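Local coordinates for protein carboxylase (Deinococcus radiodurans, PDB 5H80) that probably catalyses the ATP-dependent carboxylation of biotin, as the biotin carboxylase domain of a single-chain bacterial carboxylase, at residues V327-C332 with G401-T406; G436-A441 with A462-P467; S446-A451 with T455-L460. One frame throughout, in Å; residues are numbered along the deposited sequence.

Contact 1 of 3, residues V327-C332 with G401-T406. With EDO (1,2-ethanediol), chain G.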
ATOM      1  N   VAL A 327       4.771   6.980   7.259  0.50 20.44           N
ATOM      2  CA  VAL A 327       4.983   5.704   8.032  0.50 23.34           C
ATOM      3  C   VAL A 327       3.904   5.393   9.060  0.50 21.53           C
ATOM      4  O   VAL A 327       3.491   4.239   9.230  0.50 24.29           O
ATOM      5  CB  VAL A 327       6.368   5.577   8.716  0.50 19.25           C
ATOM      6  CG1 VAL A 327       7.419   5.040   7.791  0.50 19.30           C
ATOM      7  CG2 VAL A 327       6.855   6.883   9.323  0.50 19.00           C
ATOM      8  N   THR A 328       3.400   6.433   9.731  1.00 22.45           N
ATOM      9  CA  THR A 328       2.340   6.316  10.633  1.00 22.86           C
ATOM     10  C   THR A 328       1.095   5.917   9.912  1.00 18.24           C
ATOM     11  O   THR A 328       0.369   5.062  10.379  1.00 21.92           O
ATOM     12  CB  THR A 328       2.091   7.698  11.296  1.00 21.94           C
ATOM     13  OG1 THR A 328       3.241   8.034  12.078  1.00 24.81           O
ATOM     14  CG2 THR A 328       0.872   7.731  12.160  1.00 23.93           C
ATOM     15  N   GLU A 329       0.856   6.546   8.766  1.00 18.25           N
ATOM     16  CA  GLU A 329      -0.307   6.166   7.902  1.00 19.27           C
ATOM     17  C   GLU A 329      -0.286   4.671   7.643  1.00 20.04           C
ATOM     18  O   GLU A 329      -1.331   4.015   7.776  1.00 20.50           O
ATOM     19  CB  GLU A 329      -0.235   6.988   6.571  1.00 17.42           C
ATOM     20  CG  GLU A 329      -0.616   8.459   6.803  1.00 22.61           C
ATOM     21  CD  GLU A 329      -0.909   9.209   5.478  1.00 20.55           C
ATOM     22  OE1 GLU A 329      -0.355   8.818   4.440  1.00 20.96           O
ATOM     23  OE2 GLU A 329      -1.705  10.141   5.479  1.00 21.00           O
ATOM     24  N   GLU A 330       0.793   4.106   7.186  1.00 21.88           N
ATOM     25  CA  GLU A 330       0.785   2.697   6.767  1.00 23.54           C
ATOM     26  C   GLU A 330       0.775   1.755   8.004  1.00 26.39           C
ATOM     27  O   GLU A 330       0.094   0.663   7.963  1.00 25.40           O
ATOM     28  CB  GLU A 330       1.950   2.456   5.818  1.00 22.35           C
ATOM     29  CG  GLU A 330       1.957   3.135   4.436  1.00 22.40           C
ATOM     30  CD  GLU A 330       0.739   2.942   3.733  1.00 24.25           C
ATOM     31  OE1 GLU A 330       0.330   1.749   3.570  1.00 26.84           O
ATOM     32  OE2 GLU A 330       0.069   3.900   3.436  1.00 19.67           O
ATOM     33  N   TRP A 331       1.554   2.062   9.042  1.00 21.75           N
ATOM     34  CA  TRP A 331       1.462   1.331  10.295  1.00 23.85           C
ATOM     35  C   TRP A 331       0.031   1.321  10.876  1.00 27.45           C
ATOM     36  O   TRP A 331      -0.491   0.222  11.237  1.00 26.81           O
ATOM     37  CB  TRP A 331       2.486   1.858  11.318  1.00 23.87           C
ATOM     38  CG  TRP A 331       2.480   1.156  12.619  1.00 21.77           C
ATOM     39  CD1 TRP A 331       2.299  -0.234  12.861  1.00 22.68           C
ATOM     40  CD2 TRP A 331       2.632   1.757  13.856  1.00 22.77           C
ATOM     41  NE1 TRP A 331       2.379  -0.481  14.190  1.00 23.68           N
ATOM     42  CE2 TRP A 331       2.635   0.722  14.839  1.00 25.77           C
ATOM     43  CE3 TRP A 331       2.909   3.097  14.274  1.00 24.13           C
ATOM     44  CZ2 TRP A 331       2.844   0.973  16.180  1.00 25.90           C
ATOM     45  CZ3 TRP A 331       3.038   3.344  15.593  1.00 26.03           C
ATOM     46  CH2 TRP A 331       3.004   2.273  16.587  1.00 28.29           C
ATOM     47  N   CYS A 332      -0.611   2.490  11.024  1.00 23.38           N
ATOM     48  CA  CYS A 332      -1.867   2.666  11.743  1.00 22.99           C
ATOM     49  C   CYS A 332      -3.082   2.367  10.839  1.00 25.09           C
ATOM     50  O   CYS A 332      -4.184   2.182  11.339  1.00 27.63           O
ATOM     51  CB  CYS A 332      -1.977   4.062  12.335  1.00 23.56           C
ATOM     52  SG  CYS A 332      -0.766   4.406  13.666  1.00 27.08           S
ATOM     53  N   GLY A 401       2.934  -4.419   0.438  1.00 23.02           N
ATOM     54  CA  GLY A 401       3.731  -3.831   1.485  1.00 24.68           C
ATOM     55  C   GLY A 401       4.644  -2.720   1.087  1.00 26.48           C
ATOM     56  O   GLY A 401       5.516  -2.364   1.874  1.00 27.19           O
ATOM     57  N   VAL A 402       4.529  -2.166  -0.132  1.00 21.44           N
ATOM     58  CA  VAL A 402       5.391  -1.058  -0.518  1.00 21.39           C
ATOM     59  C   VAL A 402       4.473   0.095  -0.950  1.00 23.65           C
ATOM     60  O   VAL A 402       3.542  -0.100  -1.700  1.00 24.18           O
ATOM     61  CB  VAL A 402       6.257  -1.520  -1.757  1.00 25.60           C
ATOM     62  CG1 VAL A 402       6.842  -0.341  -2.534  1.00 26.57           C
ATOM     63  CG2 VAL A 402       7.229  -2.533  -1.303  1.00 28.20           C
ATOM     64  N   ARG A 403       4.841   1.328  -0.616  1.00 19.58           N
ATOM     65  CA  ARG A 403       4.140   2.517  -1.080  1.00 22.76           C
ATOM     66  C   ARG A 403       5.245   3.529  -1.410  1.00 22.53           C
ATOM     67  O   ARG A 403       6.174   3.704  -0.609  1.00 21.03           O
ATOM     68  CB  ARG A 403       3.305   3.106   0.058  1.00 19.17           C
ATOM     69  CG  ARG A 403       2.980   4.584  -0.075  1.00 20.88           C
ATOM     70  CD  ARG A 403       2.103   5.073   1.047  1.00 25.89           C
ATOM     71  NE  ARG A 403       1.944   6.520   0.984  1.00 23.38           N
ATOM     72  CZ  ARG A 403       1.206   7.207   1.902  1.00 22.81           C
ATOM     73  NH1 ARG A 403       0.573   6.597   2.930  1.00 22.99           N
ATOM     74  NH2 ARG A 403       1.077   8.557   1.798  1.00 23.14           N
ATOM     75  N   VAL A 404       5.075   4.247  -2.521  0.50 21.50           N
ATOM     76  CA  VAL A 404       6.038   5.282  -2.931  0.50 21.14           C
ATOM     77  C   VAL A 404       5.344   6.611  -3.211  0.50 20.53           C
ATOM     78  O   VAL A 404       4.503   6.670  -4.081  0.50 20.49           O
ATOM     79  CB  VAL A 404       6.838   4.878  -4.186  0.50 19.37           C
ATOM     80  CG1 VAL A 404       7.831   5.993  -4.571  0.50 16.92           C
ATOM     81  CG2 VAL A 404       7.641   3.598  -3.980  0.50 19.97           C
ATOM     82  N   ASP A 405       5.772   7.667  -2.500  1.00 22.32           N
ATOM     83  CA  ASP A 405       5.242   9.011  -2.654  1.00 22.96           C
ATOM     84  C   ASP A 405       6.366   9.843  -3.365  1.00 24.04           C
ATOM     85  O   ASP A 405       7.491  10.052  -2.815  1.00 22.31           O
ATOM     86  CB  ASP A 405       4.803   9.729  -1.334  1.00 21.35           C
ATOM     87  CG  ASP A 405       3.545   9.150  -0.712  1.00 23.99           C
ATOM     88  OD1 ASP A 405       3.216   7.949  -0.987  1.00 21.47           O
ATOM     89  OD2 ASP A 405       2.829   9.880  -0.031  1.00 27.08           O
ATOM     90  N   THR A 406       6.027  10.334  -4.558  1.00 21.85           N
ATOM     91  CA  THR A 406       6.971  11.094  -5.405  1.00 23.91           C
ATOM     92  C   THR A 406       6.146  12.160  -6.224  1.00 21.67           C
ATOM     93  O   THR A 406       4.943  12.209  -6.239  1.00 23.23           O
ATOM     94  CB  THR A 406       7.821  10.139  -6.279  1.00 22.77           C
ATOM     95  OG1 THR A 406       8.920  10.785  -7.010  1.00 25.42           O
ATOM     96  CG2 THR A 406       6.940   9.362  -7.245  1.00 24.25           C
TER
HETATM   97  C1  EDO G 505      -2.765   5.636   3.127  1.00 38.50           C
HETATM   98  O1  EDO G 505      -2.535   4.472   3.944  1.00 43.31           O
HETATM   99  C2  EDO G 505      -3.821   6.565   3.636  1.00 41.12           C
HETATM  100  O2  EDO G 505      -4.957   5.687   3.783  1.00 50.90           O
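A salt-bridge network of E329, E330, R403 and D405 ties the end of helix 325-332 to strand 402-406. It joins the ATP-binding region to the biotin carboxylase C-terminal region, next to the second subunit. R403 is the centre. Its CG lies roughly anti to the backbone N (chi1 157°), and the chain runs extended from CG to NE toward the helix. R403 NH1 is shared by two acids, E329 OE1 and E330 OE2, each 2.8 Å away. R403 NH2 also gives a bond to E329 OE1 at 3.0 Å, so one carboxylate oxygen takes both terminal nitrogens. The E330 bond uses the anti lone pair of OE2, and the carboxylate stands 83° from the guanidinium plane. E330 gets there by a bend at chi2. D405 grips the same guanidinium side-on. R403 NE points almost straight at D405 OD1 (2.7 Å, 177°). R403 NH2 bonds D405 OD2 at 2.9 Å. All these acceptors lie at or near the guanidinium plane, which fixes the rotation of the group. O1 of a 1,2-ethanediol, likely an additive of the crystal solution, gives a hydrogen bond to E330 OE2 (2.7 Å). The other oxygen of E329 forms a salt bridge with R46, and P400 of the second subunit packs on R403 and D405. Strand 402-406 pairs antiparallel with strand 421-429, whose V426 also touches E330 and V327 of the helix.

Contact 2 of 3, residues G436-A441 with A462-P467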
ATOM      1  N   GLY A 436      13.393  -8.557   9.686  1.00 22.49           N
ATOM      2  CA  GLY A 436      12.495  -8.874   8.549  1.00 23.62           C
ATOM      3  C   GLY A 436      11.949  -7.643   7.729  1.00 22.98           C
ATOM      4  O   GLY A 436      11.986  -7.588   6.464  1.00 25.22           O
ATOM      5  N   LEU A 437      11.693  -6.567   8.506  1.00 21.56           N
ATOM      6  CA  LEU A 437      11.312  -5.293   7.951  1.00 21.93           C
ATOM      7  C   LEU A 437      12.514  -4.648   7.183  1.00 23.36           C
ATOM      8  O   LEU A 437      12.316  -4.232   6.061  1.00 24.89           O
ATOM      9  CB  LEU A 437      10.819  -4.293   9.063  1.00 21.44           C
ATOM     10  CG  LEU A 437      10.401  -2.909   8.501  1.00 23.44           C
ATOM     11  CD1 LEU A 437       9.223  -2.960   7.559  1.00 26.11           C
ATOM     12  CD2 LEU A 437      10.122  -1.908   9.676  1.00 24.19           C
ATOM     13  N   LEU A 438      13.706  -4.633   7.763  1.00 20.47           N
ATOM     14  CA  LEU A 438      14.854  -4.112   7.085  1.00 20.87           C
ATOM     15  C   LEU A 438      15.208  -4.822   5.720  1.00 25.45           C
ATOM     16  O   LEU A 438      15.602  -4.177   4.771  1.00 25.35           O
ATOM     17  CB  LEU A 438      16.008  -4.128   8.026  1.00 23.10           C
ATOM     18  CG  LEU A 438      15.740  -3.302   9.256  1.00 23.10           C
ATOM     19  CD1 LEU A 438      16.875  -3.746  10.111  1.00 23.74           C
ATOM     20  CD2 LEU A 438      15.784  -1.783   9.008  1.00 28.14           C
ATOM     21  N   ARG A 439      15.071  -6.165   5.707  1.00 24.88           N
ATOM     22  CA  ARG A 439      15.327  -7.080   4.577  1.00 26.64           C
ATOM     23  C   ARG A 439      14.305  -6.694   3.496  1.00 24.01           C
ATOM     24  O   ARG A 439      14.690  -6.459   2.338  1.00 21.92           O
ATOM     25  CB  ARG A 439      15.187  -8.590   4.985  1.00 26.06           C
ATOM     26  CG  ARG A 439      16.324  -9.179   5.796  1.00 30.77           C
ATOM     27  CD  ARG A 439      15.930 -10.454   6.597  1.00 34.99           C
ATOM     28  NE  ARG A 439      17.000 -10.808   7.560  1.00 37.35           N
ATOM     29  CZ  ARG A 439      16.791 -11.426   8.745  1.00 39.16           C
ATOM     30  NH1 ARG A 439      15.562 -11.776   9.113  1.00 41.46           N
ATOM     31  NH2 ARG A 439      17.834 -11.705   9.572  1.00 45.23           N
ATOM     32  N   GLN A 440      13.050  -6.544   3.849  1.00 21.48           N
ATOM     33  CA  GLN A 440      11.993  -6.128   2.912  1.00 24.36           C
ATOM     34  C   GLN A 440      12.249  -4.780   2.307  1.00 21.75           C
ATOM     35  O   GLN A 440      12.073  -4.564   1.118  1.00 20.95           O
ATOM     36  CB  GLN A 440      10.678  -6.156   3.622  1.00 29.13           C
ATOM     37  CG  GLN A 440       9.446  -5.991   2.753  1.00 29.65           C
ATOM     38  CD  GLN A 440       8.135  -6.025   3.590  1.00 38.92           C
ATOM     39  OE1 GLN A 440       8.039  -6.776   4.580  1.00 40.17           O
ATOM     40  NE2 GLN A 440       7.129  -5.225   3.195  1.00 31.34           N
ATOM     41  N   ALA A 441      12.671  -3.836   3.163  1.00 23.29           N
ATOM     42  CA  ALA A 441      12.989  -2.508   2.668  1.00 20.25           C
ATOM     43  C   ALA A 441      14.199  -2.461   1.720  1.00 18.53           C
ATOM     44  O   ALA A 441      14.096  -1.817   0.647  1.00 22.14           O
ATOM     45  CB  ALA A 441      13.203  -1.582   3.791  1.00 26.88           C
ATOM     46  N   ALA A 462      23.282   0.228   2.427  1.00 29.75           N
ATOM     47  CA  ALA A 462      24.301  -0.085   3.424  1.00 33.45           C
ATOM     48  C   ALA A 462      23.759   0.091   4.852  1.00 27.07           C
ATOM     49  O   ALA A 462      24.075  -0.669   5.822  1.00 30.25           O
ATOM     50  CB  ALA A 462      25.552   0.747   3.204  1.00 35.44           C
ATOM     51  N   LEU A 463      22.928   1.141   5.027  1.00 23.92           N
ATOM     52  CA  LEU A 463      22.240   1.443   6.290  1.00 22.97           C
ATOM     53  C   LEU A 463      21.394   0.279   6.710  1.00 23.28           C
ATOM     54  O   LEU A 463      21.501  -0.222   7.827  1.00 22.42           O
ATOM     55  CB  LEU A 463      21.402   2.768   6.260  1.00 25.01           C
ATOM     56  CG  LEU A 463      22.148   4.109   6.208  1.00 28.14           C
ATOM     57  CD1 LEU A 463      21.157   5.227   6.053  1.00 29.51           C
ATOM     58  CD2 LEU A 463      23.040   4.322   7.435  1.00 30.45           C
ATOM     59  N   LEU A 464      20.577  -0.190   5.795  1.00 26.22           N
ATOM     60  CA  LEU A 464      19.635  -1.222   6.127  1.00 24.02           C
ATOM     61  C   LEU A 464      20.231  -2.602   6.471  1.00 22.65           C
ATOM     62  O   LEU A 464      19.540  -3.303   7.226  1.00 26.49           O
ATOM     63  CB  LEU A 464      18.592  -1.390   5.034  1.00 28.04           C
ATOM     64  CG  LEU A 464      17.667  -0.186   4.797  1.00 25.55           C
ATOM     65  CD1 LEU A 464      17.171  -0.338   3.405  1.00 26.04           C
ATOM     66  CD2 LEU A 464      16.559  -0.062   5.884  1.00 26.47           C
ATOM     67  N   HIS A 465      21.428  -2.875   5.993  1.00 28.83           N
ATOM     68  CA  HIS A 465      22.208  -4.116   6.311  1.00 29.72           C
ATOM     69  C   HIS A 465      23.131  -3.988   7.504  1.00 35.09           C
ATOM     70  O   HIS A 465      23.696  -5.016   7.939  1.00 35.25           O
ATOM     71  CB  HIS A 465      23.016  -4.519   5.075  1.00 32.42           C
ATOM     72  CG  HIS A 465      22.175  -5.038   3.959  1.00 34.84           C
ATOM     73  ND1 HIS A 465      21.710  -4.237   2.964  1.00 34.99           N
ATOM     74  CD2 HIS A 465      21.780  -6.292   3.648  1.00 40.80           C
ATOM     75  CE1 HIS A 465      21.055  -4.957   2.079  1.00 38.21           C
ATOM     76  NE2 HIS A 465      21.079  -6.211   2.474  1.00 40.80           N
ATOM     77  N   HIS A 466      23.327  -2.782   8.048  1.00 26.64           N
ATOM     78  CA  HIS A 466      24.249  -2.611   9.125  1.00 27.27           C
ATOM     79  C   HIS A 466      23.690  -3.249  10.435  1.00 24.71           C
ATOM     80  O   HIS A 466      22.545  -3.062  10.801  1.00 28.41           O
ATOM     81  CB  HIS A 466      24.629  -1.127   9.276  1.00 26.23           C
ATOM     82  CG  HIS A 466      25.834  -0.913  10.151  1.00 27.60           C
ATOM     83  ND1 HIS A 466      25.815  -1.031  11.520  1.00 30.45           N
ATOM     84  CD2 HIS A 466      27.100  -0.576   9.829  1.00 30.36           C
ATOM     85  CE1 HIS A 466      27.022  -0.801  12.003  1.00 32.33           C
ATOM     86  NE2 HIS A 466      27.819  -0.521  10.982  1.00 33.57           N
ATOM     87  N   PRO A 467      24.484  -4.112  11.065  1.00 27.61           N
ATOM     88  CA  PRO A 467      24.122  -4.714  12.336  1.00 26.14           C
ATOM     89  C   PRO A 467      23.576  -3.796  13.385  1.00 24.79           C
ATOM     90  O   PRO A 467      22.774  -4.167  14.236  1.00 26.02           O
ATOM     91  CB  PRO A 467      25.478  -5.317  12.805  1.00 30.72           C
ATOM     92  CG  PRO A 467      26.308  -5.437  11.619  1.00 35.55           C
ATOM     93  CD  PRO A 467      25.856  -4.378  10.645  1.00 29.46           C
TER
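L438 and L464 bring two helices close, with their CA atoms 5.7 Å apart, where helix 434-446 passes the last turn of helix 457-465. No hydrogen bond crosses here. The contact is made by two leucines and an alanine, all buried. The leucines meet through methyls: L438 CD2 lies 3.6 Å from L464 CD2. Both side chains have CG anti to the carbonyl carbon, beside the backbone N (chi1 -59° for L438, -64° for L464), and this turn sends the two CD2 methyls to each other. The side chains cross at a slant. Each also leans on the backbone of the other. L438 CB sits 3.7 Å from L464 O, and L464 CB lies 4.1 Å from L438 O. The second methyl of L438 stays near the same carbonyl, with L438 CD1 4.0 Å from L464 O. The two helices pack against the antiparallel sheet of the biotin carboxylase C-terminal region. L438 touches F269 and L464 touches L267, both on strand 264-270, while A441 rests on V369 of strand 367-374. The second methyl of L464 turns to the next helical turn of the partner. L464 CD1 is 4.0 Å from A441 C and 4.2 Å from A441 CB. The small side chain of A441 lets this methyl approach the helix backbone. L464 thus touches two residues three positions apart on helix 434-446, L438 with one methyl and A441 with the other. After L464 the chain turns: H466 N bonds back to L463 O at 3.2 Å. H466 is then the N-cap of helix 467-471, with its ND1 bonded to D468 N and its NE2 to E485 of helix 483-490.

Contact 3 of 3, residues S446-A451 with T455-L460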
ATOM      1  N   SER A 446      16.179  -2.126  -3.896  1.00 28.21           N
ATOM      2  CA  SER A 446      17.014  -2.738  -4.934  1.00 30.50           C
ATOM      3  C   SER A 446      16.236  -2.814  -6.184  1.00 25.32           C
ATOM      4  O   SER A 446      16.879  -2.908  -7.302  1.00 28.64           O
ATOM      5  CB  SER A 446      17.432  -4.153  -4.502  1.00 25.36           C
ATOM      6  OG  SER A 446      16.331  -5.102  -4.638  1.00 24.98           O
ATOM      7  N   GLU A 447      14.902  -2.651  -6.146  1.00 26.59           N
ATOM      8  CA  GLU A 447      14.074  -2.613  -7.345  1.00 29.56           C
ATOM      9  C   GLU A 447      13.833  -1.208  -7.867  1.00 32.26           C
ATOM     10  O   GLU A 447      13.111  -1.016  -8.827  1.00 34.16           O
ATOM     11  CB  GLU A 447      12.711  -3.309  -7.069  1.00 31.45           C
ATOM     12  CG  GLU A 447      12.827  -4.806  -7.034  1.00 31.60           C
ATOM     13  CD  GLU A 447      11.635  -5.648  -6.567  1.00 35.26           C
ATOM     14  OE1 GLU A 447      10.491  -5.130  -6.449  1.00 33.83           O
ATOM     15  OE2 GLU A 447      11.908  -6.875  -6.233  1.00 37.29           O
ATOM     16  N   PHE A 448      14.403  -0.212  -7.205  1.00 28.87           N
ATOM     17  CA  PHE A 448      14.288   1.158  -7.670  1.00 26.92           C
ATOM     18  C   PHE A 448      15.303   1.520  -8.761  1.00 30.07           C
ATOM     19  O   PHE A 448      16.458   1.780  -8.467  1.00 30.53           O
ATOM     20  CB  PHE A 448      14.429   2.108  -6.487  1.00 24.75           C
ATOM     21  CG  PHE A 448      13.641   3.405  -6.595  1.00 25.23           C
ATOM     22  CD1 PHE A 448      13.242   3.993  -5.405  1.00 23.21           C
ATOM     23  CD2 PHE A 448      13.330   4.075  -7.810  1.00 25.67           C
ATOM     24  CE1 PHE A 448      12.528   5.191  -5.371  1.00 25.01           C
ATOM     25  CE2 PHE A 448      12.619   5.318  -7.809  1.00 27.21           C
ATOM     26  CZ  PHE A 448      12.192   5.867  -6.568  1.00 28.58           C
ATOM     27  N   GLN A 449      14.786   1.610  -9.969  1.00 30.83           N
ATOM     28  CA  GLN A 449      15.626   1.844 -11.205  1.00 34.78           C
ATOM     29  C   GLN A 449      15.579   3.326 -11.421  1.00 29.47           C
ATOM     30  O   GLN A 449      14.496   3.859 -11.622  1.00 32.55           O
ATOM     31  CB  GLN A 449      14.985   1.204 -12.429  1.00 37.87           C
ATOM     32  CG  GLN A 449      14.758  -0.273 -12.410  1.00 48.45           C
ATOM     33  CD  GLN A 449      14.336  -0.778 -13.768  1.00 56.12           C
ATOM     34  OE1 GLN A 449      15.146  -0.844 -14.697  1.00 65.34           O
ATOM     35  NE2 GLN A 449      13.068  -1.134 -13.901  1.00 56.71           N
ATOM     36  N   ILE A 450      16.708   3.983 -11.193  1.00 32.50           N
ATOM     37  CA  ILE A 450      16.895   5.340 -11.539  1.00 35.23           C
ATOM     38  C   ILE A 450      18.136   5.428 -12.467  1.00 34.35           C
ATOM     39  O   ILE A 450      19.171   4.874 -12.137  1.00 40.31           O
ATOM     40  CB  ILE A 450      17.096   6.215 -10.279  1.00 37.18           C
ATOM     41  CG1 ILE A 450      15.939   5.942  -9.307  1.00 36.18           C
ATOM     42  CG2 ILE A 450      17.124   7.693 -10.647  1.00 43.52           C
ATOM     43  CD1 ILE A 450      16.015   6.716  -8.015  1.00 38.52           C
ATOM     44  N   ALA A 451      17.975   6.113 -13.594  1.00 34.99           N
ATOM     45  CA  ALA A 451      19.109   6.481 -14.483  1.00 36.95           C
ATOM     46  C   ALA A 451      19.055   7.971 -14.874  1.00 31.07           C
ATOM     47  O   ALA A 451      17.952   8.528 -15.040  1.00 35.18           O
ATOM     48  CB  ALA A 451      19.093   5.584 -15.710  1.00 39.04           C
ATOM     49  N   THR A 455      21.988   9.100  -7.016  1.00 32.42           N
ATOM     50  CA  THR A 455      21.192   8.937  -5.800  1.00 29.43           C
ATOM     51  C   THR A 455      21.936   8.282  -4.591  1.00 31.38           C
ATOM     52  O   THR A 455      23.028   7.651  -4.690  1.00 28.65           O
ATOM     53  CB  THR A 455      19.883   8.100  -6.055  1.00 34.07           C
ATOM     54  OG1 THR A 455      20.148   6.688  -6.044  1.00 30.35           O
ATOM     55  CG2 THR A 455      19.116   8.513  -7.312  1.00 36.79           C
ATOM     56  N   ASN A 456      21.225   8.338  -3.467  1.00 24.92           N
ATOM     57  CA  ASN A 456      21.565   7.670  -2.236  1.00 27.13           C
ATOM     58  C   ASN A 456      21.106   6.184  -2.151  1.00 24.72           C
ATOM     59  O   ASN A 456      21.186   5.593  -1.120  1.00 24.55           O
ATOM     60  CB  ASN A 456      21.239   8.505  -0.980  1.00 27.91           C
ATOM     61  CG  ASN A 456      19.753   8.590  -0.661  1.00 20.70           C
ATOM     62  OD1 ASN A 456      18.939   8.233  -1.513  1.00 27.63           O
ATOM     63  ND2 ASN A 456      19.400   9.109   0.487  1.00 25.26           N
ATOM     64  N   LEU A 457      20.604   5.606  -3.217  1.00 26.83           N
ATOM     65  CA  LEU A 457      20.104   4.243  -3.080  1.00 27.86           C
ATOM     66  C   LEU A 457      21.091   3.209  -2.536  1.00 31.34           C
ATOM     67  O   LEU A 457      20.739   2.420  -1.639  1.00 26.75           O
ATOM     68  CB  LEU A 457      19.435   3.726  -4.325  1.00 27.11           C
ATOM     69  CG  LEU A 457      18.108   4.334  -4.732  1.00 35.81           C
ATOM     70  CD1 LEU A 457      17.949   4.095  -6.196  1.00 36.33           C
ATOM     71  CD2 LEU A 457      16.925   3.680  -3.988  1.00 34.65           C
ATOM     72  N   ALA A 458      22.339   3.262  -2.960  1.00 30.57           N
ATOM     73  CA  ALA A 458      23.379   2.367  -2.325  1.00 31.10           C
ATOM     74  C   ALA A 458      23.648   2.649  -0.890  1.00 27.79           C
ATOM     75  O   ALA A 458      23.858   1.736  -0.108  1.00 29.05           O
ATOM     76  CB  ALA A 458      24.711   2.397  -3.118  1.00 33.16           C
ATOM     77  N   PHE A 459      23.717   3.925  -0.529  1.00 26.79           N
ATOM     78  CA  PHE A 459      23.907   4.288   0.840  1.00 26.00           C
ATOM     79  C   PHE A 459      22.791   3.812   1.818  1.00 26.83           C
ATOM     80  O   PHE A 459      23.091   3.276   2.871  1.00 24.94           O
ATOM     81  CB  PHE A 459      24.148   5.727   0.913  1.00 28.32           C
ATOM     82  CG  PHE A 459      24.569   6.188   2.264  1.00 26.11           C
ATOM     83  CD1 PHE A 459      25.920   6.099   2.641  1.00 30.69           C
ATOM     84  CD2 PHE A 459      23.689   6.732   3.151  1.00 30.99           C
ATOM     85  CE1 PHE A 459      26.349   6.516   3.887  1.00 29.41           C
ATOM     86  CE2 PHE A 459      24.122   7.104   4.395  1.00 30.48           C
ATOM     87  CZ  PHE A 459      25.426   7.039   4.775  1.00 32.44           C
ATOM     88  N   LEU A 460      21.538   3.911   1.336  1.00 23.65           N
ATOM     89  CA  LEU A 460      20.303   3.411   2.017  1.00 24.63           C
ATOM     90  C   LEU A 460      20.408   1.929   2.222  1.00 24.28           C
ATOM     91  O   LEU A 460      20.159   1.509   3.346  1.00 23.01           O
ATOM     92  CB  LEU A 460      19.043   3.767   1.180  1.00 23.13           C
ATOM     93  CG  LEU A 460      18.645   5.274   1.339  1.00 26.46           C
ATOM     94  CD1 LEU A 460      17.491   5.689   0.418  1.00 26.55           C
ATOM     95  CD2 LEU A 460      18.448   5.858   2.707  1.00 28.57           C
TER
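Apolar contacts between F448, I450, T455 and L457 join strand 449-451 and the residue before it to the start of helix 457-465. L457 reaches across with both methyls. L457 CD2 lies 3.9 Å from F448 CB and approaches the ring obliquely. L457 CD1 touches I450 CD1 at 3.7 Å and sits 3.6 Å from F448 O. I450 holds CG1 anti to its carbonyl carbon (chi1 -52°), with an extended chain beyond. I450 CD1 therefore reaches T455 CG2 (3.7 Å) as well as L457. The same methyl lies 3.6 Å over the F448 ring, nearer its rim than its centre. This is a tight strand-to-helix connection within the biotin carboxylase C-terminal region. Strand 449-451 pairs with strand 393-395, and the F448 ring meets F394 edge-to-face. The one side-chain hydrogen bond within the two segments is at T455. T455 OG1, set between backbone N and carbonyl carbon (chi1 82°), accepts from L457 N at 3.1 Å and 165°, an ST turn. With an alanine here, L457 N would probably lose this acceptor and a gap would open beside I450 CD1. N456 stands at the N-cap position but its side chain makes no capping bond; it bonds R372 O and N374 N of strand 367-374 instead. E447 forms a salt bridge with R49 of the second subunit, and Q449 a hydrogen bond with T409 of the second subunit.

In the fold
Contact 1 is charged and buried, its centre about 14 Å from the centre of the chain. Contacts 2 and 3 are apolar, their centres each about 22 Å from the centre of the chain. Contact 2 is buried, contact 3 only partly so. Both use helix 457-465, contact 3 at its start and contact 2 at its end. Helix 434-446 of contact 2 leads into strand 449-451 of contact 3. The charged contact joins two regions of the chain beside the second subunit. The apolar ones pack helix 457-465 against its own C-terminal region. Contacts 1 and 2 touch where G401 O packs 3.5 Å from Q440 NE2. Contacts 1 and 3 both reach the second subunit.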